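Local atomic coordinates of glycosyl hydrolase, BNR repeat (Ralstonia eutropha, PDB entry 3B7F), a protein that is probably a glycosyl hydrolase, built as a seven-bladed beta-propeller with BNR repeats, whose substrate is not established. Residues Q138-S143 with L192-S197; A154-H159 with A164-E169. One frame throughout, in Å; residues are numbered along the deposited sequence.

How the interactions relate
Both interactions lie where two neighbouring blades of the propeller meet. Interaction 1 sets strand 139-143 of one blade against strand 192-197 of the next. Interaction 2 falls within the chain that runs from the first blade to the second. It is therefore nested in the loop that interaction 1 closes. Their centres are 10 Å apart, and interaction 2 is farther from the centre of the chain. They touch directly. Asn-157 OD1 probably accepts a hydrogen bond from Leu-140 N at 3.0 Å, and Phe-156 CZ packs on Met-196 SE at 3.4 Å. The connection between the blades thus continues the apolar layer formed by their strands.

Interaction 1: Q138-S143 with L192-S197; sequences QGLFRS and LYIGMS
Gln-138 and Met-196, the latter present as selenomethionine, lie roughly perpendicular to each other. Gln-138 CG rests 3.8 Å from Met-196 SE, and its CB is 3.9 Å from the same selenium. The glutamine therefore meets its neighbour with the aliphatic part of its chain. A bend at chi2 (89°) turns the amide away from the selenium and toward the end of strand 192-197. Its NE2 is 3.8 Å from Ser-197 O, which is too far for a hydrogen bond. NE2 is hydrogen-bonded instead to Ser-198 O, just past the strand.

Farther along, Leu-140 and Ile-194 approach obliquely through one methyl each. Leu-140 CD1 lies 4.1 Å from Ile-194 CG2. Leu-140 has CG anti to its backbone N (chi1 -174°), and from there CD1 extends to the isoleucine. Ile-194 also packs on Phe-202 and Phe-156, and Leu-140 on Ile-182 and Trp-211.

The touching parts of the two chains run almost antiparallel, at 165°, yet no hydrogen bond joins them. They belong to two adjacent four-stranded sheets that pack through their side chains, as neighbouring propeller blades do. All five touching residues are buried. The join is therefore mainly apolar, and the amide nitrogen of Gln-138 within it has a backbone carbonyl of the second blade as its partner.

Interaction 2: A154-H159 with A164-E169; sequences AGFNDH and AWTGGE
His-159 and Trp-165 have the nearest CA atoms across this contact, 9.6 Å apart, where the turn after helix 154-157 faces the end of helix 162-166. The helices link the blades of strands 139-143 and 192-197; Phe-156 and Trp-165 pack on Met-196. The gap is bridged by rings. Trp-165 CH2 stands over the centre of one face of the His-159 ring and is 3.4 Å from its CE1. The two planes are turned by 36°, with the imidazole and six-membered ring centroids 4.4 Å apart, so the pair is oblique. With chi1 at -165° the imidazole swings trans to the main-chain nitrogen, which takes it to the CH2 corner of the indole.

Phe-156 meets the same indole at another point. Its CE1 is 4.0 Å from Trp-165 CE3 and comes in at the edge of the indole, near its plane. The phenyl and the indole pass alongside one another, pointing opposite ways. Thr-166 CG2 reaches the edge of the phenyl ring, 4.2 Å from Phe-156 CZ. The Thr-166 hydroxyl turns to Arg-162 O in its own helix. The indole also meets Phe-202 and Trp-211, and pairs edge-to-face with Phe-230.

Both imidazole nitrogens have partners. His-159 ND1 accepts from Met-161 N and so caps a backbone N at the turn into helix 162-166. His-159 NE2 bonds to Asp-210 OD1. The backbone bond from His-159 N to Phe-156 O, 3.0 Å long, holds the turn that presents both rings.

No hydrogen bond crosses between the two segments. Their contact is aromatic and apolar, while the polar atoms of His-159 fix the rotation of its ring. With ND1 accepting, the hydrogen probably sits on NE2, facing the aspartate, whose charge would probably polarise the imidazole that meets Trp-165.

Interaction 1: Q138-S143 with L192-S197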
loop_
_atom_site.group_PDB
_atom_site.type_symbol
_atom_site.label_atom_id
_atom_site.label_comp_id
_atom_site.label_asym_id
_atom_site.label_seq_id
_atom_site.Cartn_x
_atom_site.Cartn_y
_atom_site.Cartn_z
ATOM N N GLN A 138 12.955 6.197 6.392
ATOM C CA GLN A 138 12.501 4.893 6.899
ATOM C C GLN A 138 12.496 4.831 8.414
ATOM O O GLN A 138 13.488 5.112 9.055
ATOM C CB GLN A 138 13.313 3.704 6.312
ATOM C CG GLN A 138 13.354 3.510 4.752
ATOM C CD GLN A 138 14.478 4.259 4.071
ATOM O OE1 GLN A 138 14.767 5.409 4.430
ATOM N NE2 GLN A 138 15.114 3.622 3.061
ATOM N N GLY A 139 11.346 4.498 8.985
ATOM C CA GLY A 139 11.194 4.388 10.433
ATOM C C GLY A 139 9.897 3.669 10.679
ATOM O O GLY A 139 8.962 3.831 9.885
ATOM N N LEU A 140 9.880 2.831 11.724
ATOM C CA LEU A 140 8.725 2.038 12.142
ATOM C C LEU A 140 8.325 2.511 13.539
ATOM O O LEU A 140 9.170 2.596 14.434
ATOM C CB LEU A 140 9.065 0.545 12.171
ATOM C CG LEU A 140 7.935 -0.451 12.447
ATOM C CD1 LEU A 140 6.914 -0.489 11.298
ATOM C CD2 LEU A 140 8.502 -1.830 12.723
ATOM N N PHE A 141 7.036 2.797 13.699
ATOM C CA PHE A 141 6.445 3.278 14.939
ATOM C C PHE A 141 5.208 2.449 15.284
ATOM O O PHE A 141 4.618 1.783 14.418
ATOM C CB PHE A 141 6.074 4.767 14.821
ATOM C CG PHE A 141 7.262 5.657 14.563
ATOM C CD1 PHE A 141 7.738 5.861 13.263
ATOM C CD2 PHE A 141 7.919 6.269 15.605
ATOM C CE1 PHE A 141 8.862 6.678 13.024
ATOM C CE2 PHE A 141 9.030 7.064 15.381
ATOM C CZ PHE A 141 9.506 7.277 14.091
ATOM N N ARG A 142 4.828 2.496 16.556
ATOM C CA ARG A 142 3.690 1.747 17.043
ATOM C C ARG A 142 2.830 2.567 18.018
ATOM O O ARG A 142 3.344 3.334 18.827
ATOM C CB ARG A 142 4.183 0.483 17.735
ATOM C CG ARG A 142 3.077 -0.439 18.228
ATOM C CD ARG A 142 3.557 -1.430 19.263
ATOM N NE ARG A 142 4.274 -2.568 18.714
ATOM C CZ ARG A 142 5.533 -2.953 18.978
ATOM N NH1 ARG A 142 6.347 -2.292 19.825
ATOM N NH2 ARG A 142 5.990 -4.053 18.377
ATOM N N SER A 143 1.515 2.390 17.909
ATOM C CA SER A 143 0.552 2.941 18.848
ATOM C C SER A 143 -0.162 1.758 19.448
ATOM O O SER A 143 -0.323 0.757 18.765
ATOM C CB SER A 143 -0.475 3.806 18.140
ATOM O OG SER A 143 -1.343 4.411 19.065
ATOM N N LEU A 192 5.948 -10.117 11.628
ATOM C CA LEU A 192 5.825 -8.882 10.891
ATOM C C LEU A 192 6.715 -8.861 9.683
ATOM O O LEU A 192 7.803 -9.432 9.718
ATOM C CB LEU A 192 6.255 -7.712 11.786
ATOM C CG LEU A 192 5.576 -7.552 13.150
ATOM C CD1 LEU A 192 6.165 -6.355 13.888
ATOM C CD2 LEU A 192 4.039 -7.437 12.978
ATOM N N TYR A 193 6.237 -8.189 8.627
ATOM C CA TYR A 193 6.980 -7.916 7.412
ATOM C C TYR A 193 6.915 -6.405 7.181
ATOM O O TYR A 193 5.934 -5.760 7.559
ATOM C CB TYR A 193 6.427 -8.616 6.159
ATOM C CG TYR A 193 6.451 -10.138 6.121
ATOM C CD1 TYR A 193 7.628 -10.852 5.856
ATOM C CD2 TYR A 193 5.268 -10.860 6.260
ATOM C CE1 TYR A 193 7.615 -12.253 5.782
ATOM C CE2 TYR A 193 5.248 -12.227 6.189
ATOM C CZ TYR A 193 6.408 -12.920 5.968
ATOM O OH TYR A 193 6.285 -14.267 5.900
ATOM N N ILE A 194 7.970 -5.841 6.596
ATOM C CA ILE A 194 8.003 -4.417 6.228
ATOM C C ILE A 194 8.688 -4.295 4.872
ATOM O O ILE A 194 9.411 -5.188 4.461
ATOM C CB ILE A 194 8.688 -3.508 7.290
ATOM C CG1 ILE A 194 10.175 -3.886 7.503
ATOM C CG2 ILE A 194 7.886 -3.513 8.630
ATOM C CD1 ILE A 194 10.908 -3.016 8.570
ATOM N N GLY A 195 8.444 -3.191 4.183
ATOM C CA GLY A 195 9.053 -2.921 2.878
ATOM C C GLY A 195 9.704 -1.558 2.963
ATOM O O GLY A 195 9.204 -0.656 3.623
HETATM N N MSE A 196 10.845 -1.412 2.325
HETATM C CA MSE A 196 11.519 -0.149 2.341
HETATM C C MSE A 196 12.011 0.200 0.958
HETATM O O MSE A 196 12.615 -0.622 0.285
HETATM C CB MSE A 196 12.701 -0.207 3.284
HETATM C CG MSE A 196 12.339 -0.628 4.639
HETATM SE SE MSE A 196 13.713 -0.101 5.834
HETATM C CE MSE A 196 15.244 -0.699 4.954
ATOM N N SER A 197 11.749 1.444 0.577
ATOM C CA SER A 197 12.173 1.998 -0.675
ATOM C C SER A 197 13.229 3.062 -0.342
ATOM O O SER A 197 12.862 4.146 0.056
ATOM C CB SER A 197 10.988 2.566 -1.433
ATOM O OG SER A 197 10.134 1.493 -1.827
#

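Interaction 2: A154-H159 with A164-E169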
loop_
_atom_site.group_PDB
_atom_site.type_symbol
_atom_site.label_atom_id
_atom_site.label_comp_id
_atom_site.label_asym_id
_atom_site.label_seq_id
_atom_site.Cartn_x
_atom_site.Cartn_y
_atom_site.Cartn_z
ATOM N N ALA A 154 11.840 0.403 18.511
ATOM C CA ALA A 154 13.292 0.455 18.741
ATOM C C ALA A 154 14.084 -0.675 18.087
ATOM O O ALA A 154 15.191 -0.456 17.593
ATOM C CB ALA A 154 13.562 0.493 20.245
ATOM N N GLY A 155 13.512 -1.874 18.048
ATOM C CA GLY A 155 14.178 -3.010 17.397
ATOM C C GLY A 155 14.461 -2.832 15.911
ATOM O O GLY A 155 15.328 -3.518 15.377
ATOM N N PHE A 156 13.722 -1.941 15.238
ATOM C CA PHE A 156 14.048 -1.568 13.868
ATOM C C PHE A 156 14.858 -0.262 13.851
ATOM O O PHE A 156 15.940 -0.222 13.281
ATOM C CB PHE A 156 12.842 -1.390 12.922
ATOM C CG PHE A 156 13.285 -0.881 11.574
ATOM C CD1 PHE A 156 13.818 -1.758 10.627
ATOM C CD2 PHE A 156 13.322 0.492 11.315
ATOM C CE1 PHE A 156 14.325 -1.281 9.436
ATOM C CE2 PHE A 156 13.840 0.985 10.145
ATOM C CZ PHE A 156 14.346 0.103 9.199
ATOM N N ASN A 157 14.294 0.804 14.426
ATOM C CA ASN A 157 14.896 2.156 14.374
ATOM C C ASN A 157 16.319 2.290 14.894
ATOM O O ASN A 157 17.051 3.160 14.417
ATOM C CB ASN A 157 14.014 3.195 15.103
ATOM C CG ASN A 157 12.752 3.572 14.321
ATOM O OD1 ASN A 157 12.360 2.890 13.376
ATOM N ND2 ASN A 157 12.103 4.666 14.731
ATOM N N ASP A 158 16.675 1.462 15.878
ATOM C CA ASP A 158 18.010 1.414 16.468
ATOM C C ASP A 158 18.679 0.060 16.217
ATOM O O ASP A 158 19.538 -0.334 16.970
ATOM C CB ASP A 158 17.939 1.691 17.984
ATOM C CG ASP A 158 17.482 3.111 18.317
ATOM O OD1 ASP A 158 17.814 4.073 17.595
ATOM O OD2 ASP A 158 16.817 3.262 19.353
ATOM N N HIS A 159 18.288 -0.656 15.167
ATOM C CA HIS A 159 18.960 -1.909 14.805
ATOM C C HIS A 159 20.363 -1.530 14.327
ATOM O O HIS A 159 20.495 -0.503 13.638
ATOM C CB HIS A 159 18.218 -2.627 13.668
ATOM C CG HIS A 159 18.621 -4.057 13.486
ATOM N ND1 HIS A 159 19.813 -4.431 12.901
ATOM C CD2 HIS A 159 17.981 -5.206 13.802
ATOM C CE1 HIS A 159 19.900 -5.748 12.874
ATOM N NE2 HIS A 159 18.796 -6.246 13.411
ATOM N N ALA A 164 22.794 0.798 7.212
ATOM C CA ALA A 164 23.219 -0.010 6.064
ATOM C C ALA A 164 22.011 -0.461 5.215
ATOM O O ALA A 164 22.061 -0.425 3.977
ATOM C CB ALA A 164 24.023 -1.226 6.537
ATOM N N TRP A 165 20.946 -0.897 5.891
ATOM C CA TRP A 165 19.707 -1.293 5.227
ATOM C C TRP A 165 18.995 -0.132 4.529
ATOM O O TRP A 165 18.571 -0.294 3.396
ATOM C CB TRP A 165 18.720 -1.928 6.198
ATOM C CG TRP A 165 19.128 -3.226 6.776
ATOM C CD1 TRP A 165 19.973 -4.144 6.234
ATOM C CD2 TRP A 165 18.582 -3.831 7.948
ATOM N NE1 TRP A 165 20.039 -5.253 7.023
ATOM C CE2 TRP A 165 19.180 -5.097 8.080
ATOM C CE3 TRP A 165 17.651 -3.421 8.902
ATOM C CZ2 TRP A 165 18.899 -5.948 9.148
ATOM C CZ3 TRP A 165 17.355 -4.270 9.946
ATOM C CH2 TRP A 165 17.977 -5.517 10.063
ATOM N N THR A 166 18.890 1.020 5.193
ATOM C CA THR A 166 18.209 2.193 4.641
ATOM C C THR A 166 19.082 3.009 3.684
ATOM O O THR A 166 18.678 3.269 2.558
ATOM C CB THR A 166 17.729 3.176 5.747
ATOM O OG1 THR A 166 18.859 3.738 6.410
ATOM C CG2 THR A 166 16.813 2.500 6.775
ATOM N N GLY A 167 20.255 3.427 4.161
ATOM C CA GLY A 167 21.200 4.294 3.422
ATOM C C GLY A 167 21.037 5.767 3.838
ATOM O O GLY A 167 21.225 6.111 5.020
ATOM N N GLY A 168 20.707 6.632 2.866
ATOM C CA GLY A 168 20.459 8.081 3.086
ATOM C C GLY A 168 19.262 8.551 2.257
ATOM O O GLY A 168 18.442 7.714 1.834
ATOM N N GLU A 169 19.154 9.872 2.034
ATOM C CA GLU A 169 18.077 10.466 1.190
ATOM C C GLU A 169 18.510 10.585 -0.284
ATOM O O GLU A 169 19.507 11.235 -0.609
ATOM C CB GLU A 169 17.599 11.838 1.706
ATOM C CG GLU A 169 16.596 11.821 2.892
ATOM C CD GLU A 169 17.228 11.595 4.269
ATOM O OE1 GLU A 169 18.279 10.919 4.364
ATOM O OE2 GLU A 169 16.650 12.089 5.268
#